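PDB 4QI8: lytic polysaccharide monooxygenase from Neurospora crassa, which probably uses a copper ion, an external reductant and O2 or H2O2 to cleave the glycosidic bonds of cellulose oxidatively. Local coordinates for residues 1-5 with 25-31; 47-53 with 89-93; 58-64 with 122-128. All blocks are in the same frame, centred on the assembly; numbering follows the deposited sequence.

Contact 1: residues 1-5 with 25-31. With CU (copper (II) ion), chain C; NO3 (nitrate ion), chain D.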
loop_
_atom_site.group_PDB
_atom_site.type_symbol
_atom_site.label_atom_id
_atom_site.label_comp_id
_atom_site.label_asym_id
_atom_site.label_seq_id
_atom_site.Cartn_x
_atom_site.Cartn_y
_atom_site.Cartn_z
ATOM N N HIS A 1 4.592 5.921 -13.794
ATOM C CA HIS A 1 4.559 4.532 -14.242
ATOM C C HIS A 1 5.649 3.698 -13.590
ATOM O O HIS A 1 6.823 3.796 -13.918
ATOM C CB HIS A 1 4.676 4.468 -15.754
ATOM C CG HIS A 1 3.412 4.841 -16.426
ATOM N ND1 HIS A 1 2.684 5.950 -16.053
ATOM C CD2 HIS A 1 2.707 4.225 -17.403
ATOM C CE1 HIS A 1 1.599 6.013 -16.802
ATOM N NE2 HIS A 1 1.592 4.986 -17.630
ATOM N N TYR A 2 5.239 2.863 -12.644
ATOM C CA TYR A 2 6.127 1.960 -11.917
ATOM C C TYR A 2 5.278 0.855 -11.301
ATOM O O TYR A 2 4.087 1.040 -11.018
ATOM C CB TYR A 2 6.971 2.683 -10.830
ATOM C CG TYR A 2 6.312 3.924 -10.292
ATOM C CD1 TYR A 2 6.523 5.159 -10.897
ATOM C CD2 TYR A 2 5.431 3.864 -9.214
ATOM C CE1 TYR A 2 5.882 6.293 -10.450
ATOM C CE2 TYR A 2 4.794 5.009 -8.746
ATOM C CZ TYR A 2 5.026 6.219 -9.376
ATOM O OH TYR A 2 4.384 7.358 -8.933
ATOM N N THR A 3 5.910 -0.294 -11.132
ATOM C CA THR A 3 5.349 -1.388 -10.372
ATOM C C THR A 3 5.984 -1.420 -8.980
ATOM O O THR A 3 6.969 -0.744 -8.708
ATOM C CB THR A 3 5.638 -2.719 -11.061
ATOM O OG1 THR A 3 7.050 -2.896 -11.082
ATOM C CG2 THR A 3 5.068 -2.772 -12.488
ATOM N N PHE A 4 5.398 -2.240 -8.115
ATOM C CA PHE A 4 5.963 -2.575 -6.810
ATOM C C PHE A 4 6.133 -4.096 -6.748
ATOM O O PHE A 4 5.295 -4.810 -6.201
ATOM C CB PHE A 4 5.085 -2.029 -5.679
ATOM C CG PHE A 4 5.142 -0.540 -5.567
ATOM C CD1 PHE A 4 6.187 0.065 -4.898
ATOM C CD2 PHE A 4 4.163 0.265 -6.128
ATOM C CE1 PHE A 4 6.275 1.437 -4.811
ATOM C CE2 PHE A 4 4.259 1.649 -6.041
ATOM C CZ PHE A 4 5.308 2.227 -5.372
ATOM N N PRO A 5 7.208 -4.613 -7.367
ATOM C CA PRO A 5 7.249 -6.052 -7.650
ATOM C C PRO A 5 7.952 -6.930 -6.614
ATOM O O PRO A 5 7.930 -8.149 -6.750
ATOM C CB PRO A 5 8.018 -6.097 -8.967
ATOM C CG PRO A 5 9.020 -4.973 -8.808
ATOM C CD PRO A 5 8.269 -3.881 -8.086
ATOM N N ASN A 25 -0.583 -4.478 -13.717
ATOM C CA ASN A 25 0.278 -3.539 -14.457
ATOM C C ASN A 25 1.688 -4.082 -14.726
ATOM O O ASN A 25 2.598 -3.321 -15.055
ATOM C CB ASN A 25 0.363 -2.175 -13.759
ATOM C CG ASN A 25 1.198 -2.194 -12.488
ATOM O OD1 ASN A 25 1.432 -3.248 -11.886
ATOM N ND2 ASN A 25 1.656 -1.019 -12.083
ATOM N N TRP A 26 1.865 -5.394 -14.626
ATOM C CA TRP A 26 3.201 -5.949 -14.762
ATOM C C TRP A 26 3.820 -5.710 -16.139
ATOM O O TRP A 26 5.041 -5.716 -16.249
ATOM C CB TRP A 26 3.225 -7.435 -14.384
ATOM C CG TRP A 26 2.576 -8.343 -15.375
ATOM C CD1 TRP A 26 1.247 -8.621 -15.491
ATOM C CD2 TRP A 26 3.239 -9.098 -16.391
ATOM N NE1 TRP A 26 1.037 -9.504 -16.529
ATOM C CE2 TRP A 26 2.246 -9.811 -17.097
ATOM C CE3 TRP A 26 4.570 -9.232 -16.776
ATOM C CZ2 TRP A 26 2.551 -10.668 -18.150
ATOM C CZ3 TRP A 26 4.870 -10.071 -17.825
ATOM C CH2 TRP A 26 3.865 -10.770 -18.509
ATOM N N GLN A 27 3.007 -5.502 -17.171
ATOM C CA GLN A 27 3.538 -5.196 -18.502
ATOM C C GLN A 27 3.598 -3.697 -18.796
ATOM O O GLN A 27 4.565 -3.241 -19.392
ATOM C CB GLN A 27 2.721 -5.886 -19.593
ATOM C CG GLN A 27 2.714 -7.382 -19.454
ATOM C CD GLN A 27 2.180 -8.070 -20.693
ATOM O OE1 GLN A 27 0.976 -8.094 -20.937
ATOM N NE2 GLN A 27 3.081 -8.635 -21.491
ATOM N N ASN A 28 2.594 -2.922 -18.405
ATOM C CA ASN A 28 2.553 -1.517 -18.818
ATOM C C ASN A 28 3.048 -0.527 -17.768
ATOM O O ASN A 28 3.200 0.648 -18.069
ATOM C CB ASN A 28 1.149 -1.110 -19.256
ATOM C CG ASN A 28 0.184 -0.991 -18.092
ATOM O OD1 ASN A 28 0.309 -1.678 -17.085
ATOM N ND2 ASN A 28 -0.789 -0.105 -18.237
ATOM N N ASN A 29 3.279 -0.988 -16.542
ATOM C CA ASN A 29 3.677 -0.103 -15.440
ATOM C C ASN A 29 2.634 0.969 -15.129
ATOM O O ASN A 29 2.955 1.980 -14.516
ATOM C CB ASN A 29 5.029 0.574 -15.709
ATOM C CG ASN A 29 6.068 -0.394 -16.149
ATOM O OD1 ASN A 29 6.289 -1.409 -15.493
ATOM N ND2 ASN A 29 6.691 -0.118 -17.291
ATOM N N GLY A 30 1.384 0.745 -15.535
ATOM C CA GLY A 30 0.363 1.760 -15.390
ATOM C C GLY A 30 -0.352 1.735 -14.056
ATOM O O GLY A 30 0.082 1.090 -13.103
ATOM N N PHE A 31 -1.455 2.473 -13.995
ATOM C CA PHE A 31 -2.140 2.738 -12.746
ATOM C C PHE A 31 -3.580 2.251 -12.744
ATOM O O PHE A 31 -4.137 1.847 -13.770
ATOM C CB PHE A 31 -2.072 4.249 -12.412
ATOM C CG PHE A 31 -2.555 5.167 -13.507
ATOM C CD1 PHE A 31 -3.888 5.515 -13.597
ATOM C CD2 PHE A 31 -1.675 5.711 -14.433
ATOM C CE1 PHE A 31 -4.335 6.390 -14.569
ATOM C CE2 PHE A 31 -2.131 6.578 -15.425
ATOM C CZ PHE A 31 -3.464 6.916 -15.488
HETATM CU CU CU C . 3.208 7.257 -14.639
HETATM N N NO3 D . -2.160 3.478 -17.779
HETATM O O1 NO3 D . -2.833 3.312 -18.937
HETATM O O2 NO3 D . -2.685 3.288 -16.554
HETATM O O3 NO3 D . -0.870 3.843 -17.871
HETATM O O HOH W 1 2.174 -0.171 -9.334
HETATM O O HOH W 2 2.504 -2.858 -9.246
HETATM O O HOH W 3 1.661 8.427 -15.300
HETATM O O HOH W 4 4.612 8.343 -16.412
#

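Contact 2: residues 47-53 with 89-93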
loop_
_atom_site.group_PDB
_atom_site.type_symbol
_atom_site.label_atom_id
_atom_site.label_comp_id
_atom_site.label_asym_id
_atom_site.label_seq_id
_atom_site.Cartn_x
_atom_site.Cartn_y
_atom_site.Cartn_z
ATOM N N HIS A 47 -7.875 -12.803 -9.024
ATOM C CA HIS A 47 -6.945 -13.141 -7.955
ATOM C C HIS A 47 -5.957 -14.194 -8.412
ATOM O O HIS A 47 -6.354 -15.190 -9.018
ATOM C CB HIS A 47 -7.724 -13.671 -6.751
ATOM C CG HIS A 47 -6.884 -14.422 -5.767
ATOM N ND1 HIS A 47 -6.093 -13.793 -4.830
ATOM C CD2 HIS A 47 -6.712 -15.752 -5.580
ATOM C CE1 HIS A 47 -5.469 -14.707 -4.110
ATOM N NE2 HIS A 47 -5.829 -15.901 -4.541
ATOM N N SER A 48 -4.681 -13.978 -8.120
ATOM C CA SER A 48 -3.629 -14.976 -8.338
ATOM C C SER A 48 -2.657 -14.894 -7.162
ATOM O O SER A 48 -2.132 -13.815 -6.890
ATOM C CB SER A 48 -2.848 -14.699 -9.634
ATOM O OG SER A 48 -3.585 -15.006 -10.809
ATOM N N PRO A 49 -2.380 -16.014 -6.477
ATOM C CA PRO A 49 -1.441 -15.958 -5.354
ATOM C C PRO A 49 -0.017 -15.634 -5.786
ATOM O O PRO A 49 0.372 -15.867 -6.931
ATOM C CB PRO A 49 -1.495 -17.379 -4.789
ATOM C CG PRO A 49 -1.935 -18.220 -5.912
ATOM C CD PRO A 49 -2.884 -17.378 -6.697
ATOM N N ALA A 50 0.769 -15.125 -4.845
ATOM C CA ALA A 50 2.208 -15.008 -5.026
ATOM C C ALA A 50 2.827 -16.394 -5.009
ATOM O O ALA A 50 2.241 -17.338 -4.495
ATOM C CB ALA A 50 2.814 -14.170 -3.923
ATOM N N GLN A 51 4.021 -16.510 -5.563
ATOM C CA GLN A 51 4.716 -17.785 -5.581
ATOM C C GLN A 51 5.046 -18.288 -4.181
ATOM O O GLN A 51 5.042 -19.499 -3.930
ATOM C CB GLN A 51 6.012 -17.670 -6.377
ATOM C CG GLN A 51 5.833 -17.443 -7.862
ATOM C CD GLN A 51 7.168 -17.306 -8.568
ATOM O OE1 GLN A 51 8.011 -16.503 -8.169
ATOM N NE2 GLN A 51 7.387 -18.116 -9.593
ATOM N N SER A 52 5.378 -17.358 -3.288
ATOM C CA SER A 52 5.819 -17.691 -1.939
ATOM C C SER A 52 5.344 -16.636 -0.942
ATOM O O SER A 52 4.816 -15.594 -1.337
ATOM C CB SER A 52 7.349 -17.815 -1.896
ATOM O OG SER A 52 7.832 -18.773 -2.835
ATOM N N THR A 53 5.555 -16.921 0.337
ATOM C CA THR A 53 5.159 -16.052 1.435
ATOM C C THR A 53 6.394 -15.807 2.289
ATOM O O THR A 53 7.090 -16.751 2.643
ATOM C CB THR A 53 4.033 -16.732 2.245
ATOM O OG1 THR A 53 2.883 -16.893 1.405
ATOM C CG2 THR A 53 3.657 -15.940 3.482
ATOM N N ILE A 89 -3.317 -18.331 3.053
ATOM C CA ILE A 89 -3.028 -17.035 2.466
ATOM C C ILE A 89 -3.089 -17.052 0.937
ATOM O O ILE A 89 -3.532 -16.074 0.349
ATOM C CB ILE A 89 -1.680 -16.490 2.960
ATOM C CG1 ILE A 89 -1.444 -15.085 2.388
ATOM C CG2 ILE A 89 -0.542 -17.431 2.620
ATOM C CD1 ILE A 89 -0.459 -14.269 3.152
ATOM N N ASN A 90 -2.690 -18.149 0.292
ATOM C CA ASN A 90 -2.689 -18.181 -1.170
ATOM C C ASN A 90 -4.077 -17.969 -1.740
ATOM O O ASN A 90 -4.225 -17.445 -2.836
ATOM C CB ASN A 90 -2.162 -19.513 -1.701
ATOM C CG ASN A 90 -0.660 -19.652 -1.592
ATOM O OD1 ASN A 90 0.067 -18.675 -1.439
ATOM N ND2 ASN A 90 -0.188 -20.890 -1.685
ATOM N N SER A 91 -5.093 -18.374 -0.992
ATOM C CA SER A 91 -6.467 -18.326 -1.475
ATOM C C SER A 91 -7.218 -17.070 -1.003
ATOM O O SER A 91 -8.307 -16.779 -1.487
ATOM C CB SER A 91 -7.219 -19.591 -1.031
ATOM O OG SER A 91 -6.598 -20.779 -1.523
ATOM N N TRP A 92 -6.636 -16.327 -0.069
ATOM C CA TRP A 92 -7.371 -15.247 0.595
ATOM C C TRP A 92 -7.224 -13.921 -0.144
ATOM O O TRP A 92 -6.119 -13.419 -0.319
ATOM C CB TRP A 92 -6.885 -15.105 2.030
ATOM C CG TRP A 92 -7.785 -14.307 2.919
ATOM C CD1 TRP A 92 -9.033 -14.649 3.348
ATOM C CD2 TRP A 92 -7.494 -13.040 3.517
ATOM N NE1 TRP A 92 -9.540 -13.675 4.177
ATOM C CE2 TRP A 92 -8.615 -12.674 4.296
ATOM C CE3 TRP A 92 -6.395 -12.183 3.483
ATOM C CZ2 TRP A 92 -8.656 -11.494 5.032
ATOM C CZ3 TRP A 92 -6.440 -11.014 4.214
ATOM C CH2 TRP A 92 -7.554 -10.684 4.988
ATOM N N THR A 93 -8.336 -13.340 -0.580
ATOM C CA THR A 93 -8.272 -12.110 -1.372
ATOM C C THR A 93 -8.217 -10.832 -0.525
ATOM O O THR A 93 -7.783 -9.787 -1.003
ATOM C CB THR A 93 -9.461 -12.012 -2.330
ATOM O OG1 THR A 93 -10.665 -11.919 -1.567
ATOM C CG2 THR A 93 -9.528 -13.237 -3.222
#

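Contact 3: residues 58-64 with 122-128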
loop_
_atom_site.group_PDB
_atom_site.type_symbol
_atom_site.label_atom_id
_atom_site.label_comp_id
_atom_site.label_asym_id
_atom_site.label_seq_id
_atom_site.Cartn_x
_atom_site.Cartn_y
_atom_site.Cartn_z
ATOM N N ALA A 58 7.474 -9.482 13.605
ATOM C CA ALA A 58 6.801 -8.261 14.014
ATOM C C ALA A 58 7.818 -7.356 14.696
ATOM O O ALA A 58 8.696 -7.829 15.425
ATOM C CB ALA A 58 5.659 -8.579 14.955
ATOM N N GLY A 59 7.706 -6.057 14.446
ATOM C CA GLY A 59 8.576 -5.080 15.071
ATOM C C GLY A 59 9.816 -4.763 14.260
ATOM O O GLY A 59 10.600 -3.901 14.652
ATOM N N THR A 60 10.000 -5.452 13.138
ATOM C CA THR A 60 11.149 -5.193 12.274
ATOM C C THR A 60 10.730 -4.399 11.041
ATOM O O THR A 60 9.542 -4.173 10.798
ATOM C CB THR A 60 11.844 -6.495 11.830
ATOM O OG1 THR A 60 10.985 -7.233 10.955
ATOM C CG2 THR A 60 12.211 -7.359 13.034
ATOM N N THR A 61 11.736 -3.969 10.290
ATOM C CA THR A 61 11.548 -3.175 9.092
ATOM C C THR A 61 11.977 -3.982 7.892
ATOM O O THR A 61 13.110 -4.458 7.830
ATOM C CB THR A 61 12.414 -1.918 9.130
ATOM O OG1 THR A 61 11.999 -1.091 10.217
ATOM C CG2 THR A 61 12.292 -1.127 7.838
ATOM N N ILE A 62 11.080 -4.106 6.925
ATOM C CA ILE A 62 11.392 -4.782 5.677
ATOM C C ILE A 62 11.410 -3.746 4.569
ATOM O O ILE A 62 11.258 -2.552 4.822
ATOM C CB ILE A 62 10.400 -5.910 5.395
ATOM C CG1 ILE A 62 8.975 -5.372 5.257
ATOM C CG2 ILE A 62 10.463 -6.933 6.521
ATOM C CD1 ILE A 62 7.941 -6.432 4.927
ATOM N N THR A 63 11.616 -4.191 3.344
ATOM C CA THR A 63 11.783 -3.247 2.253
ATOM C C THR A 63 10.836 -3.623 1.121
ATOM O O THR A 63 10.803 -4.775 0.718
ATOM C CB THR A 63 13.249 -3.235 1.758
ATOM O OG1 THR A 63 14.129 -2.888 2.835
ATOM C CG2 THR A 63 13.429 -2.237 0.637
ATOM N N TYR A 64 10.066 -2.646 0.640
ATOM C CA TYR A 64 9.196 -2.827 -0.521
ATOM C C TYR A 64 9.836 -2.085 -1.689
ATOM O O TYR A 64 10.108 -0.889 -1.592
ATOM C CB TYR A 64 7.781 -2.292 -0.240
ATOM C CG TYR A 64 6.664 -3.147 -0.793
ATOM C CD1 TYR A 64 6.572 -3.412 -2.151
ATOM C CD2 TYR A 64 5.688 -3.685 0.037
ATOM C CE1 TYR A 64 5.539 -4.206 -2.658
ATOM C CE2 TYR A 64 4.664 -4.471 -0.467
ATOM C CZ TYR A 64 4.583 -4.722 -1.813
ATOM O OH TYR A 64 3.542 -5.487 -2.287
ATOM N N SER A 122 12.924 2.049 -3.349
ATOM C CA SER A 122 12.434 1.124 -2.350
ATOM C C SER A 122 12.075 1.915 -1.096
ATOM O O SER A 122 12.488 3.070 -0.931
ATOM C CB SER A 122 13.463 0.041 -2.060
ATOM O OG SER A 122 14.631 0.583 -1.487
ATOM N N PHE A 123 11.310 1.274 -0.218
ATOM C CA PHE A 123 10.750 1.922 0.960
ATOM C C PHE A 123 10.844 1.012 2.171
ATOM O O PHE A 123 10.464 -0.147 2.097
ATOM C CB PHE A 123 9.287 2.283 0.714
ATOM C CG PHE A 123 9.123 3.253 -0.398
ATOM C CD1 PHE A 123 8.929 2.826 -1.702
ATOM C CD2 PHE A 123 9.253 4.611 -0.158
ATOM C CE1 PHE A 123 8.838 3.743 -2.721
ATOM C CE2 PHE A 123 9.166 5.519 -1.177
ATOM C CZ PHE A 123 8.967 5.086 -2.456
ATOM N N PRO A 124 11.347 1.539 3.294
ATOM C CA PRO A 124 11.334 0.768 4.531
ATOM C C PRO A 124 9.941 0.765 5.113
ATOM O O PRO A 124 9.306 1.817 5.224
ATOM C CB PRO A 124 12.286 1.548 5.434
ATOM C CG PRO A 124 12.156 2.951 4.976
ATOM C CD PRO A 124 11.972 2.859 3.485
ATOM N N VAL A 125 9.467 -0.418 5.463
ATOM C CA VAL A 125 8.133 -0.590 6.006
ATOM C C VAL A 125 8.276 -1.185 7.391
ATOM O O VAL A 125 8.724 -2.318 7.544
ATOM C CB VAL A 125 7.267 -1.531 5.133
ATOM C CG1 VAL A 125 5.882 -1.656 5.712
ATOM C CG2 VAL A 125 7.190 -1.044 3.691
ATOM N N LYS A 126 7.929 -0.403 8.404
ATOM C CA LYS A 126 8.025 -0.875 9.775
ATOM C C LYS A 126 6.766 -1.643 10.167
ATOM O O LYS A 126 5.656 -1.103 10.170
ATOM C CB LYS A 126 8.284 0.279 10.751
ATOM C CG LYS A 126 8.509 -0.167 12.215
ATOM C CD LYS A 126 9.581 -1.276 12.382
ATOM C CE LYS A 126 10.931 -0.745 12.858
ATOM N NZ LYS A 126 11.986 -1.815 12.871
ATOM N N ILE A 127 6.952 -2.917 10.482
ATOM C CA ILE A 127 5.859 -3.784 10.895
ATOM C C ILE A 127 5.628 -3.601 12.400
ATOM O O ILE A 127 6.557 -3.775 13.186
ATOM C CB ILE A 127 6.209 -5.261 10.613
ATOM C CG1 ILE A 127 6.553 -5.477 9.129
ATOM C CG2 ILE A 127 5.078 -6.182 11.044
ATOM C CD1 ILE A 127 5.415 -5.192 8.138
ATOM N N PRO A 128 4.402 -3.239 12.814
ATOM C CA PRO A 128 4.144 -3.035 14.247
ATOM C C PRO A 128 4.515 -4.240 15.107
ATOM O O PRO A 128 4.299 -5.380 14.710
ATOM C CB PRO A 128 2.636 -2.799 14.297
ATOM C CG PRO A 128 2.319 -2.214 12.962
ATOM C CD PRO A 128 3.208 -2.928 12.003
#

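Contact 1: residues 1-5 with 25-31
The histidine brace of this AA9 monooxygenase, in which the amino-terminal residue chelates copper, is backed on one side by the loop 25-31, against which His1 and Thr3 lean. His1 holds the copper ion twice, through its free backbone N and through ring ND1 at 2.0 Å; only a first residue offers both donors. His72 and Tyr157 belong to the same metal site, together with waters. With CG turned beside that backbone N (chi1 -76°), ND1 is brought round to the metal that N already holds. The loop packs against the ring: Gly30 CA sits over one imidazole face, 4.3 Å from its centroid, while Asn28 O lies at the ring edge. Asn29 O comes closer still to the backbone, 3.0 Å from His1 CA in a CA-H...O contact. Phe31 meets the imidazole obliquely, its CE2 4.0 Å from His1 CE1. A nitrate, probably from the crystallisation liquor, bridges the two segments: its O3 takes a weak bond from His1 NE2 and its O2, poised over the centre of the Phe31 ring, a straight one from Phe31 N (3.0 Å). Asn25 stiffens the loop by donating from ND2 to Gly30 O, and its amide also reaches the backbone of segment 1-5 through two waters, one shared with Tyr2 O and the other with Phe4 N. Small and branched, Thr3 can turn its hydroxyl to Ala67 O in a weak bond and its methyl to the loop, where Thr3 CG2 lies 3.5 Å from Asn29 OD1 and 3.6 Å from Asn25 O.

Contact 2: residues 47-53 with 89-93
His47 and Asn90 carry this contact, each burying 73 Å², with Thr53 adding a smaller patch at the far end. The imidazole of His47 reaches across to the turn 89-93 and donates from NE2 to the backbone carbonyl of Asn90, with NE2 to Asn90 O at 2.8 Å. The acceptor lies in the ring plane and the donor in the carbonyl plane, although the bond is bent, 139° at the hydrogen. Swinging CG anti to the backbone N (chi1 163°) carries the ring toward that turn. Thr93 approaches the same ring over a face, its CG2 methyl 4.1 Å from the centroid in a CH-pi contact, while its hydroxyl turns to Glu95. A histidine fits here because one flat ring serves both a polar edge and an apolar face. The two segments are surface loops of the AA9 beta-sandwich: 47-53 leads into strand 54-57, whereas the loop 89-93 lies between strands 76-82 and 99-104. A backbone bond from Trp92 N to Ile89 O closes the turn, and the next carbonyl, that of Asn90, is the one His47 uses. Pro49, whose rigid ring gives a compact apolar surface, rests on Asn90 with CB 3.8 Å from Asn90 CB and 3.4 Å from Asn90 O. The side-chain amide of Asn90 is held through OD1 by Gln162 of strand 155-166, whose NE2 also bonds Thr53 OG1, so that one glutamine ties both loops to the sheet. Thr53 and Ile89 meet tip to tip, Thr53 OG1 standing 3.7 Å from Ile89 CG2.

Contact 3: residues 58-64 with 122-128
The ring of Phe123 meets the other segment at its edge, where Tyr64 O lies near its plane, 3.9 Å from Phe123 CD1; beyond the pair the ring packs on Phe4, Met76 and Phe78. The tyrosine ring turns away from its partner strand, and its hydroxyl bonds Ser159. Val125 instead meets Tyr64 through aliphatic atoms, CG2 to Tyr64 CB at 4.2 Å, and with Ile62 adds branched bulk suited to the buried face. Thr61, Thr63, Pro124 and Lys126 line the outer face, where the Thr61 methyl lies alongside the proline ring, CG2 to Pro124 CB 3.6 Å. Bends at chi2 and chi3 (51° and 101°) fold Lys126 back across Thr61, so that NZ donates a hydrogen bond to Gly59 O at 3.1 Å, tilted from the carbonyl plane. Gly59 suits this turn, since a side chain would press on the preceding carbonyl. Between the strands, Ile62 and Val125 exchange two backbone bonds, as do Tyr64 and Phe123, and Ile127 N adds a nearly straight one to Thr60 O (2.9 Å). Such alternating hydrogen-bonded and non-hydrogen-bonded pairs are characteristic of antiparallel strands, here a central and an edge strand in one sheet of the AA9 beta-sandwich.

In the fold
Contacts 1 and 3 share the three-stranded sheet: strand 3-8, which begins in contact 1, neighbours strand 61-67, whose other side pairs with 122-126 in contact 3. Their centres are 22 Å apart, yet they touch through Phe4, which packs on Tyr64 and Phe123, so Phe4 joins the strand that starts at the copper-binding end to the packing around those two rings. Contact 2 touches neither; its centre lies about 19 Å from that of contact 1 and 20 Å from that of contact 3, and it joins two loops beside the larger sheet. Along the chain contact 1 closes first, whereas the segments of contacts 2 and 3 alternate, so the chain passes back and forth between them within one AA9 domain.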